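Local atomic coordinates of dihydrofolate reductase (Moritella profunda, PDB entry 3IA4), a protein that catalyses the NADPH-dependent reduction of 7,8-dihydrofolate to 5,6,7,8-tetrahydrofolate and thereby probably supports glycine, purine and DNA-precursor synthesis. Residues Ala8-Val14 with Thr115-Thr121; Trp23-Glu28 with Lys148-Tyr153. All coordinates share one frame; numbering follows the deposited sequence.

Interaction 1 (Ala8-Val14 with Thr115-Thr121). With NDP (NADPH dihydro-nicotinamide-adenine-dinucleotide phosphate), chain E.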
ATOM      1  N   ALA A   8       2.483   2.964   4.356  1.00  9.26           N
ATOM      2  CA  ALA A   8       3.343   3.752   5.251  1.00  9.68           C
ATOM      3  C   ALA A   8       2.418   4.408   6.313  1.00  8.83           C
ATOM      4  O   ALA A   8       1.466   5.110   5.968  1.00  8.58           O
ATOM      5  CB  ALA A   8       4.057   4.848   4.465  1.00 10.22           C
ATOM      6  N   LEU A   9       2.713   4.121   7.572  1.00  9.25           N
ATOM      7  CA  LEU A   9       1.853   4.581   8.710  1.00  9.89           C
ATOM      8  C   LEU A   9       2.586   5.595   9.563  1.00  9.24           C
ATOM      9  O   LEU A   9       3.654   5.297  10.099  1.00  9.76           O
ATOM     10  CB  LEU A   9       1.505   3.450   9.649  1.00  9.62           C
ATOM     11  CG  LEU A   9       0.407   2.407   9.250  1.00 10.90           C
ATOM     12  CD1 LEU A   9       0.692   1.800   7.850  1.00  9.27           C
ATOM     13  CD2 LEU A   9       0.365   1.322  10.391  1.00 10.52           C
ATOM     14  N   ALA A  10       1.981   6.753   9.763  1.00  9.30           N
ATOM     15  CA  ALA A  10       2.463   7.614  10.850  1.00 10.93           C
ATOM     16  C   ALA A  10       1.866   7.103  12.180  1.00 11.65           C
ATOM     17  O   ALA A  10       1.205   6.043  12.231  1.00 11.03           O
ATOM     18  CB  ALA A  10       2.071   9.036  10.565  1.00 10.82           C
ATOM     19  N   ASN A  11       2.061   7.853  13.270  1.00 10.79           N
ATOM     20  CA  ASN A  11       1.545   7.393  14.561  1.00 13.51           C
ATOM     21  C   ASN A  11       0.022   7.211  14.489  1.00 10.38           C
ATOM     22  O   ASN A  11      -0.650   7.913  13.730  1.00 10.86           O
ATOM     23  CB  ASN A  11       1.892   8.412  15.649  1.00 14.12           C
ATOM     24  CG  ASN A  11       3.394   8.432  15.968  1.00 18.44           C
ATOM     25  OD1 ASN A  11       4.109   7.485  15.669  1.00 20.14           O
ATOM     26  ND2 ASN A  11       3.858   9.498  16.632  1.00 18.79           N
ATOM     27  N   ASN A  12      -0.487   6.284  15.316  1.00 11.60           N
ATOM     28  CA  ASN A  12      -1.918   6.009  15.438  1.00 11.82           C
ATOM     29  C   ASN A  12      -2.461   5.508  14.067  1.00 11.38           C
ATOM     30  O   ASN A  12      -3.661   5.641  13.816  1.00 12.38           O
ATOM     31  CB  ASN A  12      -2.668   7.278  15.883  1.00 13.95           C
ATOM     32  CG  ASN A  12      -2.077   7.888  17.132  1.00 21.69           C
ATOM     33  OD1 ASN A  12      -1.831   7.172  18.084  1.00 23.44           O
ATOM     34  ND2 ASN A  12      -1.723   9.200  17.076  1.00 20.02           N
ATOM     35  N   ARG A  13      -1.583   4.876  13.254  1.00 10.21           N
ATOM     36  CA  ARG A  13      -1.968   4.263  11.947  1.00 10.60           C
ATOM     37  C   ARG A  13      -2.487   5.238  10.920  1.00  8.13           C
ATOM     38  O   ARG A  13      -3.198   4.882   9.991  1.00  9.64           O
ATOM     39  CB  ARG A  13      -3.016   3.101  12.119  1.00  8.96           C
ATOM     40  CG  ARG A  13      -2.632   2.180  13.228  1.00 12.57           C
ATOM     41  CD  ARG A  13      -3.471   0.835  13.076  1.00 10.81           C
ATOM     42  NE  ARG A  13      -4.957   1.004  13.103  1.00 12.18           N
ATOM     43  CZ  ARG A  13      -5.715   1.017  14.201  1.00 14.82           C
ATOM     44  NH1 ARG A  13      -5.157   0.855  15.405  1.00 19.11           N
ATOM     45  NH2 ARG A  13      -7.027   1.115  14.112  1.00 12.93           N
ATOM     46  N   VAL A  14      -2.193   6.538  11.104  1.00  9.89           N
ATOM     47  CA  VAL A  14      -2.628   7.477  10.041  1.00  7.35           C
ATOM     48  C   VAL A  14      -1.910   7.218   8.704  1.00  8.72           C
ATOM     49  O   VAL A  14      -0.672   7.067   8.672  1.00 10.92           O
ATOM     50  CB  VAL A  14      -2.276   8.983  10.440  1.00  6.90           C
ATOM     51  CG1 VAL A  14      -2.541   9.946   9.234  1.00  8.94           C
ATOM     52  CG2 VAL A  14      -3.196   9.444  11.563  1.00  8.77           C
ATOM     53  N   THR A 115       5.887   0.525   6.587  1.00 10.50           N
ATOM     54  CA  THR A 115       6.856   1.551   6.992  1.00 11.07           C
ATOM     55  C   THR A 115       6.215   2.312   8.149  1.00 14.07           C
ATOM     56  O   THR A 115       5.037   2.671   8.060  1.00 15.29           O
ATOM     57  CB  THR A 115       7.011   2.492   5.824  1.00  9.87           C
ATOM     58  OG1 THR A 115       7.641   1.764   4.757  1.00 11.16           O
ATOM     59  CG2 THR A 115       7.906   3.712   6.202  1.00 13.19           C
ATOM     60  N   HIS A 116       6.931   2.453   9.269  1.00  9.78           N
ATOM     61  CA  HIS A 116       6.432   3.280  10.351  1.00  8.87           C
ATOM     62  C   HIS A 116       7.219   4.551  10.356  1.00 11.62           C
ATOM     63  O   HIS A 116       8.457   4.513  10.462  1.00 11.75           O
ATOM     64  CB  HIS A 116       6.655   2.537  11.667  1.00 11.89           C
ATOM     65  CG  HIS A 116       5.961   1.223  11.713  1.00 10.53           C
ATOM     66  ND1 HIS A 116       4.640   1.104  12.107  1.00 14.91           N
ATOM     67  CD2 HIS A 116       6.399  -0.029  11.451  1.00 12.94           C
ATOM     68  CE1 HIS A 116       4.294  -0.177  12.073  1.00 14.30           C
ATOM     69  NE2 HIS A 116       5.337  -0.879  11.666  1.00 15.72           N
ATOM     70  N   ILE A 117       6.491   5.678  10.261  1.00 10.29           N
ATOM     71  CA  ILE A 117       7.108   7.020  10.352  1.00 10.15           C
ATOM     72  C   ILE A 117       6.946   7.653  11.733  1.00 13.70           C
ATOM     73  O   ILE A 117       5.844   7.650  12.299  1.00 10.76           O
ATOM     74  CB  ILE A 117       6.433   7.927   9.292  1.00  8.33           C
ATOM     75  CG1 ILE A 117       6.518   7.244   7.930  1.00 10.68           C
ATOM     76  CG2 ILE A 117       7.062   9.358   9.320  1.00 10.57           C
ATOM     77  CD1 ILE A 117       5.667   7.969   6.826  1.00 11.92           C
ATOM     78  N   GLU A 118       8.032   8.194  12.305  1.00 12.35           N
ATOM     79  CA  GLU A 118       7.927   8.772  13.634  1.00 12.67           C
ATOM     80  C   GLU A 118       7.372  10.179  13.528  1.00 15.64           C
ATOM     81  O   GLU A 118       8.135  11.171  13.529  1.00 16.14           O
ATOM     82  CB  GLU A 118       9.287   8.783  14.328  1.00 17.05           C
ATOM     83  CG  GLU A 118       9.822   7.398  14.594  1.00 20.43           C
ATOM     84  CD  GLU A 118      11.127   7.420  15.421  1.00 26.06           C
ATOM     85  OE1 GLU A 118      11.411   8.457  16.093  1.00 30.13           O
ATOM     86  OE2 GLU A 118      11.840   6.393  15.375  1.00 29.00           O
ATOM     87  N   LEU A 119       6.045  10.284  13.398  1.00 13.09           N
ATOM     88  CA  LEU A 119       5.401  11.568  13.203  1.00 12.14           C
ATOM     89  C   LEU A 119       3.977  11.454  13.739  1.00 12.72           C
ATOM     90  O   LEU A 119       3.320  10.458  13.467  1.00 12.00           O
ATOM     91  CB  LEU A 119       5.353  11.859  11.699  1.00 12.46           C
ATOM     92  CG  LEU A 119       4.496  13.051  11.290  1.00 16.69           C
ATOM     93  CD1 LEU A 119       5.069  14.387  11.700  1.00 16.07           C
ATOM     94  CD2 LEU A 119       4.459  12.957   9.791  1.00 15.43           C
ATOM     95  N   THR A 120       3.533  12.437  14.540  1.00 12.45           N
ATOM     96  CA  THR A 120       2.103  12.527  14.886  1.00 15.24           C
ATOM     97  C   THR A 120       1.482  13.605  13.962  1.00 14.00           C
ATOM     98  O   THR A 120       1.877  14.790  13.976  1.00 15.13           O
ATOM     99  CB  THR A 120       1.908  12.919  16.324  1.00 19.96           C
ATOM    100  OG1 THR A 120       2.446  11.879  17.153  1.00 21.05           O
ATOM    101  CG2 THR A 120       0.404  13.112  16.629  1.00 21.77           C
ATOM    102  N   THR A 121       0.556  13.178  13.147  1.00 10.59           N
ATOM    103  CA  THR A 121      -0.060  14.098  12.192  1.00 14.20           C
ATOM    104  C   THR A 121      -1.558  13.805  12.190  1.00 16.07           C
ATOM    105  O   THR A 121      -1.974  12.692  12.536  1.00 17.06           O
ATOM    106  CB  THR A 121       0.615  13.958  10.786  1.00 16.58           C
ATOM    107  OG1 THR A 121       0.229  15.051   9.937  1.00 22.04           O
ATOM    108  CG2 THR A 121       0.286  12.682  10.128  1.00 19.46           C
TER
HETATM  109  PA  NDP E 163      -9.247   3.864  -1.828  1.00 11.71           P
HETATM  110  O1A NDP E 163      -9.311   2.587  -1.031  1.00 12.52           O
HETATM  111  O2A NDP E 163      -7.988   4.291  -2.517  1.00 12.37           O
HETATM  112  O5B NDP E 163     -10.432   3.943  -2.953  1.00 11.41           O
HETATM  113  C5B NDP E 163     -11.773   3.578  -2.565  1.00 11.27           C
HETATM  114  C4B NDP E 163     -12.571   3.516  -3.862  1.00 13.33           C
HETATM  115  O4B NDP E 163     -12.266   2.250  -4.464  1.00 14.51           O
HETATM  116  C3B NDP E 163     -14.086   3.373  -3.577  1.00 14.88           C
HETATM  117  O3B NDP E 163     -14.665   4.656  -3.361  1.00 15.25           O
HETATM  118  C2B NDP E 163     -14.611   2.636  -4.798  1.00 16.38           C
HETATM  119  O2B NDP E 163     -14.512   3.441  -5.977  1.00 15.77           O
HETATM  120  C1B NDP E 163     -13.489   1.630  -4.957  1.00 13.11           C
HETATM  121  N9A NDP E 163     -13.730   0.349  -4.259  1.00 12.61           N
HETATM  122  C8A NDP E 163     -13.446   0.094  -2.972  1.00 16.73           C
HETATM  123  N7A NDP E 163     -13.696  -1.197  -2.669  1.00 17.11           N
HETATM  124  C5A NDP E 163     -14.139  -1.789  -3.813  1.00 15.82           C
HETATM  125  C6A NDP E 163     -14.548  -3.135  -4.239  1.00 21.11           C
HETATM  126  N6A NDP E 163     -14.610  -4.196  -3.370  1.00 17.89           N
HETATM  127  N1A NDP E 163     -14.901  -3.255  -5.564  1.00 17.29           N
HETATM  128  C2A NDP E 163     -14.855  -2.285  -6.471  1.00 14.90           C
HETATM  129  N3A NDP E 163     -14.491  -1.049  -6.140  1.00 18.10           N
HETATM  130  C4A NDP E 163     -14.128  -0.768  -4.845  1.00 15.18           C
HETATM  131  O3  NDP E 163      -9.773   5.112  -0.942  1.00 11.59           O
HETATM  132  PN  NDP E 163      -9.546   5.672   0.549  1.00 12.43           P
HETATM  133  O1N NDP E 163      -9.975   4.632   1.518  1.00 14.03           O
HETATM  134  O2N NDP E 163     -10.158   7.024   0.615  1.00 14.24           O
HETATM  135  O5D NDP E 163      -7.968   5.734   0.683  1.00 12.63           O
HETATM  136  C5D NDP E 163      -7.274   6.789   0.031  1.00 12.17           C
HETATM  137  C4D NDP E 163      -6.375   7.502   1.035  1.00 12.08           C
HETATM  138  O4D NDP E 163      -5.258   6.617   1.422  1.00 12.16           O
HETATM  139  C3D NDP E 163      -5.716   8.779   0.493  1.00 13.06           C
HETATM  140  O3D NDP E 163      -5.625   9.741   1.562  1.00 15.61           O
HETATM  141  C2D NDP E 163      -4.296   8.341   0.130  1.00 10.49           C
HETATM  142  O2D NDP E 163      -3.321   9.414   0.148  1.00 14.26           O
HETATM  143  C1D NDP E 163      -4.034   7.354   1.234  1.00 12.10           C
HETATM  144  N1N NDP E 163      -3.026   6.338   0.946  1.00 13.82           N
HETATM  145  C2N NDP E 163      -2.013   6.210   1.805  1.00 12.02           C
HETATM  146  C3N NDP E 163      -1.105   5.194   1.639  1.00 10.14           C
HETATM  147  C7N NDP E 163       0.026   5.093   2.614  1.00 10.00           C
HETATM  148  O7N NDP E 163       0.742   4.116   2.556  1.00 10.91           O
HETATM  149  N7N NDP E 163       0.191   5.975   3.604  1.00 10.06           N
HETATM  150  C4N NDP E 163      -1.133   4.183   0.504  1.00 12.05           C
HETATM  151  C5N NDP E 163      -2.326   4.414  -0.293  1.00  8.88           C
HETATM  152  C6N NDP E 163      -3.174   5.475  -0.083  1.00 14.82           C
HETATM  153  P2B NDP E 163     -15.818   3.723  -6.899  1.00 15.16           P
HETATM  154  O1X NDP E 163     -15.221   4.263  -8.125  1.00 16.31           O
HETATM  155  O2X NDP E 163     -16.511   2.404  -6.954  1.00 14.37           O
HETATM  156  O3X NDP E 163     -16.668   4.662  -6.089  1.00 19.52           O
HETATM  157  O   HOH W   1       3.482   3.711  12.694  1.00 15.58           O
HETATM  158  O   HOH W   2      -0.271  10.497  13.510  1.00 17.03           O
HETATM  159  O   HOH W   3       4.808   5.513  13.965  1.00 19.94           O
HETATM  160  O   HOH W   4      -2.868  11.043  14.960  1.00 19.14           O
HETATM  161  O   HOH W   5       0.809  10.550  18.768  1.00 34.65           O
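Leu9 is bonded through both its N and its O to strand 111-117: its N donates to Thr115 O at 2.8 Å, nearly straight at 177°, and its O receives the N-H of Ile117 at 2.9 Å. These two bonds fix a parallel register of Ala8 beside Thr115 and Leu9 beside His116. The tight part continues past the two bridges. Asn11 N reaches Leu119 O at 2.9 Å, while the methyl of Ala10 rests beside CG2 of Thr121 (CB to CG2 4.1 Å). The same CG2 meets CG1 of Val14, the two side chains crossing at about a right angle.

The outer side is looser and wet. With CG of Asn11 turned anti to its carbonyl carbon (chi1 -70°), the amide lies across the Thr120 side chain, and Asn11 ND2 donates to Thr120 OG1 at 2.8 Å. The hydroxyl oxygen is only 7° out of the amide plane. Water fills in where direct bonds stop: one molecule donates to Asn11 O at 2.6 Å and accepts from Thr121 N, and another joins Asn12 ND2 to Thr121 O.

At the opposite end, Ala8 N donates to O7N of NADPH at 2.8 Å and Ala8 O accepts from its N7N at 2.8 Å. This backbone grip on the nicotinamide carboxamide, at the C-terminal ends of neighbouring parallel strands, belongs to the cofactor site of the dihydrofolate reductase fold.

Interaction 2 (Trp23-Glu28 with Lys148-Tyr153). With MTX (methotrexate), chain F.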
ATOM      1  N   TRP A  23       2.767  14.193   4.760  1.00 13.35           N
ATOM      2  CA  TRP A  23       4.169  14.333   5.167  1.00 11.91           C
ATOM      3  C   TRP A  23       4.993  14.485   3.910  1.00 15.75           C
ATOM      4  O   TRP A  23       4.553  14.151   2.812  1.00 15.61           O
ATOM      5  CB  TRP A  23       4.699  13.118   5.957  1.00 14.64           C
ATOM      6  CG  TRP A  23       4.412  11.757   5.357  1.00 15.73           C
ATOM      7  CD1 TRP A  23       5.036  11.157   4.289  1.00 16.11           C
ATOM      8  CD2 TRP A  23       3.368  10.870   5.762  1.00 13.46           C
ATOM      9  NE1 TRP A  23       4.483   9.888   4.053  1.00 13.77           N
ATOM     10  CE2 TRP A  23       3.443   9.714   4.935  1.00 13.21           C
ATOM     11  CE3 TRP A  23       2.390  10.924   6.794  1.00 16.28           C
ATOM     12  CZ2 TRP A  23       2.569   8.627   5.078  1.00 12.56           C
ATOM     13  CZ3 TRP A  23       1.499   9.836   6.926  1.00 14.20           C
ATOM     14  CH2 TRP A  23       1.616   8.698   6.093  1.00 12.49           C
ATOM     15  N   HIS A  24       6.195  15.027   4.092  1.00 13.32           N
ATOM     16  CA  HIS A  24       7.192  15.111   3.011  1.00 14.91           C
ATOM     17  C   HIS A  24       8.287  14.095   3.309  1.00 17.49           C
ATOM     18  O   HIS A  24       8.990  14.236   4.306  1.00 15.89           O
ATOM     19  CB  HIS A  24       7.807  16.531   2.974  1.00 18.76           C
ATOM     20  CG  HIS A  24       8.771  16.718   1.829  1.00 16.80           C
ATOM     21  ND1 HIS A  24      10.141  16.721   1.993  1.00 21.68           N
ATOM     22  CD2 HIS A  24       8.549  16.806   0.501  1.00 21.28           C
ATOM     23  CE1 HIS A  24      10.728  16.821   0.809  1.00 17.87           C
ATOM     24  NE2 HIS A  24       9.780  16.890  -0.111  1.00 24.43           N
ATOM     25  N   LEU A  25       8.428  13.051   2.484  1.00 13.04           N
ATOM     26  CA  LEU A  25       9.377  12.000   2.759  1.00 11.92           C
ATOM     27  C   LEU A  25       9.711  11.266   1.451  1.00 17.65           C
ATOM     28  O   LEU A  25       9.315  10.132   1.216  1.00 15.74           O
ATOM     29  CB  LEU A  25       8.725  11.030   3.821  1.00 15.07           C
ATOM     30  CG  LEU A  25       9.645  10.289   4.772  1.00 19.58           C
ATOM     31  CD1 LEU A  25      10.627  11.245   5.552  1.00 16.09           C
ATOM     32  CD2 LEU A  25       8.826   9.369   5.750  1.00 19.31           C
ATOM     33  N   PRO A  26      10.431  11.938   0.544  1.00 13.92           N
ATOM     34  CA  PRO A  26      10.656  11.403  -0.793  1.00 15.28           C
ATOM     35  C   PRO A  26      11.339  10.055  -0.785  1.00 18.48           C
ATOM     36  O   PRO A  26      11.072   9.249  -1.676  1.00 18.07           O
ATOM     37  CB  PRO A  26      11.636  12.418  -1.431  1.00 19.32           C
ATOM     38  CG  PRO A  26      11.933  13.445  -0.362  1.00 18.79           C
ATOM     39  CD  PRO A  26      10.981  13.280   0.764  1.00 16.98           C
ATOM     40  N   ALA A  27      12.251   9.804   0.152  1.00 15.47           N
ATOM     41  CA  ALA A  27      12.943   8.530   0.141  1.00 17.38           C
ATOM     42  C   ALA A  27      12.031   7.344   0.362  1.00 16.13           C
ATOM     43  O   ALA A  27      12.370   6.211  -0.004  1.00 17.98           O
ATOM     44  CB  ALA A  27      14.056   8.493   1.232  1.00 20.67           C
ATOM     45  N   GLU A  28      10.932   7.566   1.077  1.00 13.89           N
ATOM     46  CA  GLU A  28       9.987   6.493   1.358  1.00 15.74           C
ATOM     47  C   GLU A  28       9.371   5.993   0.053  1.00 15.97           C
ATOM     48  O   GLU A  28       9.028   4.818  -0.052  1.00 16.54           O
ATOM     49  CB  GLU A  28       8.887   6.960   2.286  1.00 15.74           C
ATOM     50  CG  GLU A  28       8.386   5.844   3.182  1.00 14.62           C
ATOM     51  CD  GLU A  28       7.359   4.912   2.525  1.00 16.98           C
ATOM     52  OE1 GLU A  28       6.511   5.429   1.777  1.00 16.76           O
ATOM     53  OE2 GLU A  28       7.408   3.675   2.774  1.00 14.15           O
ATOM     54  N   LYS A 148      17.097  15.290   3.339  1.00 18.57           N
ATOM     55  CA  LYS A 148      15.997  15.281   2.367  1.00 16.32           C
ATOM     56  C   LYS A 148      14.695  14.710   2.971  1.00 15.98           C
ATOM     57  O   LYS A 148      13.630  14.832   2.394  1.00 16.38           O
ATOM     58  CB  LYS A 148      16.364  14.484   1.101  1.00 21.56           C
ATOM     59  CG  LYS A 148      17.101  15.357   0.072  1.00 24.20           C
ATOM     60  CD  LYS A 148      17.299  14.621  -1.271  1.00 32.07           C
ATOM     61  CE  LYS A 148      15.956  14.165  -1.907  1.00 32.52           C
ATOM     62  NZ  LYS A 148      14.778  15.113  -1.795  1.00 33.08           N
ATOM     63  N   ASN A 149      14.824  14.124   4.147  1.00 16.63           N
ATOM     64  CA  ASN A 149      13.727  13.375   4.777  1.00 16.22           C
ATOM     65  C   ASN A 149      13.737  13.718   6.242  1.00 15.35           C
ATOM     66  O   ASN A 149      14.576  13.233   6.972  1.00 16.87           O
ATOM     67  CB  ASN A 149      13.985  11.870   4.593  1.00 16.96           C
ATOM     68  CG  ASN A 149      13.953  11.468   3.172  1.00 16.76           C
ATOM     69  OD1 ASN A 149      12.855  11.204   2.602  1.00 16.47           O
ATOM     70  ND2 ASN A 149      15.145  11.467   2.529  1.00 18.59           N
ATOM     71  N   PRO A 150      12.765  14.529   6.695  1.00 13.28           N
ATOM     72  CA  PRO A 150      12.810  15.146   8.020  1.00 16.40           C
ATOM     73  C   PRO A 150      12.368  14.255   9.184  1.00 15.40           C
ATOM     74  O   PRO A 150      12.477  14.694  10.307  1.00 16.73           O
ATOM     75  CB  PRO A 150      11.824  16.310   7.904  1.00 18.46           C
ATOM     76  CG  PRO A 150      10.893  15.935   6.708  1.00 17.96           C
ATOM     77  CD  PRO A 150      11.676  15.052   5.822  1.00 15.68           C
ATOM     78  N   HIS A 151      11.872  13.058   8.932  1.00 13.57           N
ATOM     79  CA  HIS A 151      11.400  12.205  10.007  1.00 14.39           C
ATOM     80  C   HIS A 151      12.106  10.884   9.947  1.00 14.18           C
ATOM     81  O   HIS A 151      12.352  10.378   8.861  1.00 12.49           O
ATOM     82  CB  HIS A 151       9.869  11.909   9.780  1.00 14.53           C
ATOM     83  CG  HIS A 151       9.082  13.138   9.461  1.00 15.86           C
ATOM     84  ND1 HIS A 151       9.003  14.196  10.336  1.00 17.14           N
ATOM     85  CD2 HIS A 151       8.331  13.483   8.381  1.00 15.32           C
ATOM     86  CE1 HIS A 151       8.276  15.164   9.797  1.00 16.94           C
ATOM     87  NE2 HIS A 151       7.846  14.756   8.617  1.00 15.95           N
ATOM     88  N   ASN A 152      12.382  10.294  11.113  1.00 11.00           N
ATOM     89  CA  ASN A 152      12.857   8.939  11.163  1.00 14.49           C
ATOM     90  C   ASN A 152      11.754   7.999  10.659  1.00 13.52           C
ATOM     91  O   ASN A 152      10.588   8.219  10.945  1.00 15.55           O
ATOM     92  CB  ASN A 152      13.119   8.561  12.607  1.00 15.12           C
ATOM     93  CG  ASN A 152      14.257   9.362  13.237  1.00 22.48           C
ATOM     94  OD1 ASN A 152      15.174   9.728  12.561  1.00 19.22           O
ATOM     95  ND2 ASN A 152      14.179   9.628  14.541  1.00 25.83           N
ATOM     96  N   TYR A 153      12.149   6.959   9.962  1.00 12.14           N
ATOM     97  CA  TYR A 153      11.167   5.904   9.585  1.00 10.44           C
ATOM     98  C   TYR A 153      11.829   4.567   9.538  1.00 14.94           C
ATOM     99  O   TYR A 153      13.064   4.476   9.614  1.00 15.33           O
ATOM    100  CB  TYR A 153      10.401   6.255   8.299  1.00 11.47           C
ATOM    101  CG  TYR A 153      11.276   6.336   7.047  1.00 15.45           C
ATOM    102  CD1 TYR A 153      12.015   7.475   6.767  1.00 16.88           C
ATOM    103  CD2 TYR A 153      11.362   5.256   6.186  1.00 16.92           C
ATOM    104  CE1 TYR A 153      12.846   7.529   5.603  1.00 22.89           C
ATOM    105  CE2 TYR A 153      12.153   5.305   5.020  1.00 18.90           C
ATOM    106  CZ  TYR A 153      12.881   6.442   4.748  1.00 22.51           C
ATOM    107  OH  TYR A 153      13.671   6.470   3.597  1.00 28.70           O
TER
HETATM  108  N1  MTX F 164       4.498   3.977   0.747  1.00 10.81           N
HETATM  109  C2  MTX F 164       4.311   2.720   1.204  1.00  8.12           C
HETATM  110  NA2 MTX F 164       5.235   2.229   2.051  1.00  9.73           N
HETATM  111  N3  MTX F 164       3.234   1.981   0.806  1.00  8.82           N
HETATM  112  C4  MTX F 164       2.319   2.486  -0.076  1.00  8.50           C
HETATM  113  NA4 MTX F 164       1.283   1.750  -0.397  1.00  8.39           N
HETATM  114  C4A MTX F 164       2.516   3.738  -0.570  1.00 11.14           C
HETATM  115  N5  MTX F 164       1.630   4.240  -1.494  1.00 12.63           N
HETATM  116  C6  MTX F 164       1.828   5.509  -1.977  1.00 16.12           C
HETATM  117  C7  MTX F 164       2.913   6.299  -1.602  1.00 16.40           C
HETATM  118  N8  MTX F 164       3.831   5.771  -0.683  1.00 16.22           N
HETATM  119  C8A MTX F 164       3.605   4.495  -0.177  1.00 12.62           C
HETATM  120  C9  MTX F 164       0.799   6.032  -2.972  1.00 18.05           C
HETATM  121  N10 MTX F 164       1.220   7.256  -3.652  1.00 17.16           N
HETATM  122  CM  MTX F 164       0.438   8.481  -3.355  1.00 23.53           C
HETATM  123  C11 MTX F 164       4.384   7.299  -6.422  1.00 17.48           C
HETATM  124  C12 MTX F 164       3.710   8.474  -6.116  1.00 20.13           C
HETATM  125  C13 MTX F 164       2.661   8.467  -5.219  1.00 20.34           C
HETATM  126  C14 MTX F 164       2.300   7.274  -4.592  1.00 19.97           C
HETATM  127  C15 MTX F 164       3.011   6.117  -4.901  1.00 18.40           C
HETATM  128  C16 MTX F 164       3.990   6.085  -5.857  1.00 20.82           C
HETATM  129  C   MTX F 164       5.544   7.254  -7.321  1.00 24.75           C
HETATM  130  O   MTX F 164       5.720   8.199  -8.320  1.00 24.98           O
HETATM  131  N   MTX F 164       6.427   6.288  -7.081  1.00 21.90           N
HETATM  132  CA  MTX F 164       7.543   5.986  -7.931  1.00 23.72           C
HETATM  133  CT  MTX F 164       7.541   4.507  -8.247  1.00 21.41           C
HETATM  134  O1  MTX F 164       7.050   3.696  -7.404  1.00 19.03           O
HETATM  135  O2  MTX F 164       8.056   4.107  -9.321  1.00 21.97           O
HETATM  136  CB  MTX F 164       8.885   6.303  -7.258  1.00 24.85           C
HETATM  137  CG  MTX F 164       9.015   7.791  -6.940  1.00 27.56           C
HETATM  138  CD  MTX F 164       9.115   8.696  -8.172  1.00 34.36           C
HETATM  139  OE1 MTX F 164       9.260   9.948  -8.052  1.00 40.21           O
HETATM  140  OE2 MTX F 164       9.055   8.232  -9.330  1.00 35.22           O
HETATM  141  O   HOH W   6       6.503  16.332   6.594  1.00 17.05           O
HETATM  142  O   HOH W   7      13.925   4.525   1.922  1.00 31.69           O
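Asn149 OD1 accepts the backbone N-H of Ala27 at 2.9 Å, with the donor in the carbonyl plane on a lone pair and an N-H...O angle of 159°. The oxygen sits close against Pro26 as well, but the proline nitrogen has no hydrogen to share. CG of Asn149 lies anti to its carbonyl carbon (chi1 -64°), which carries OD1 to the backbone N of Ala27, and Asp146 takes a hydrogen bond from ND2, fixing the amide's rotation. With an alanine here, the Ala27 N-H would probably lose this acceptor and the Asp146 carboxylate its amide partner.

Leu25 fits between two neighbours. Its CD1 touches CB of Asn149 at 3.5 Å, the side chains crossing at about a right angle; CD2 approaches CD1 of the Tyr153 ring at 3.8 Å. The loop leading into strand 153-160, with Tyr153 at that strand's start, thus packs on the residues leading into helix 26-36, the helix whose Glu28 holds the inhibitor in this dihydrofolate reductase: NA2 of methotrexate donates to Glu28 OE2 at 2.7 Å, almost straight at 176°.

Water bridges flank the direct contacts. One molecule donates to Ala27 O and lies in the ring plane of Tyr153, 2.6 Å from its OH. A second accepts from His24 N at 2.8 Å and is hydrogen-bonded to His151 NE2, in the plane of that imidazole.

How the interactions relate
From the N terminus, the end of strand 2-9 opens segment 8-14, and the chain then passes through 23-28 at the start of helix 26-36. When 115-121 arrives at the end of strand 111-117, interaction 1 closes a loop of 100 intervening residues. Interaction 2 closes one of 119 when 148-153 arrives ahead of strand 153-160. The four segments alternate, so the closures cross, and neither nests in the other. Their centres lie 11 Å apart and they meet directly: Thr115 OG1 is 2.8 Å from Glu28 OE2, probably hydrogen-bonded, and Ile117 packs on Trp23. Together they tie three sheet strands and one helix around the cofactor and methotrexate sites.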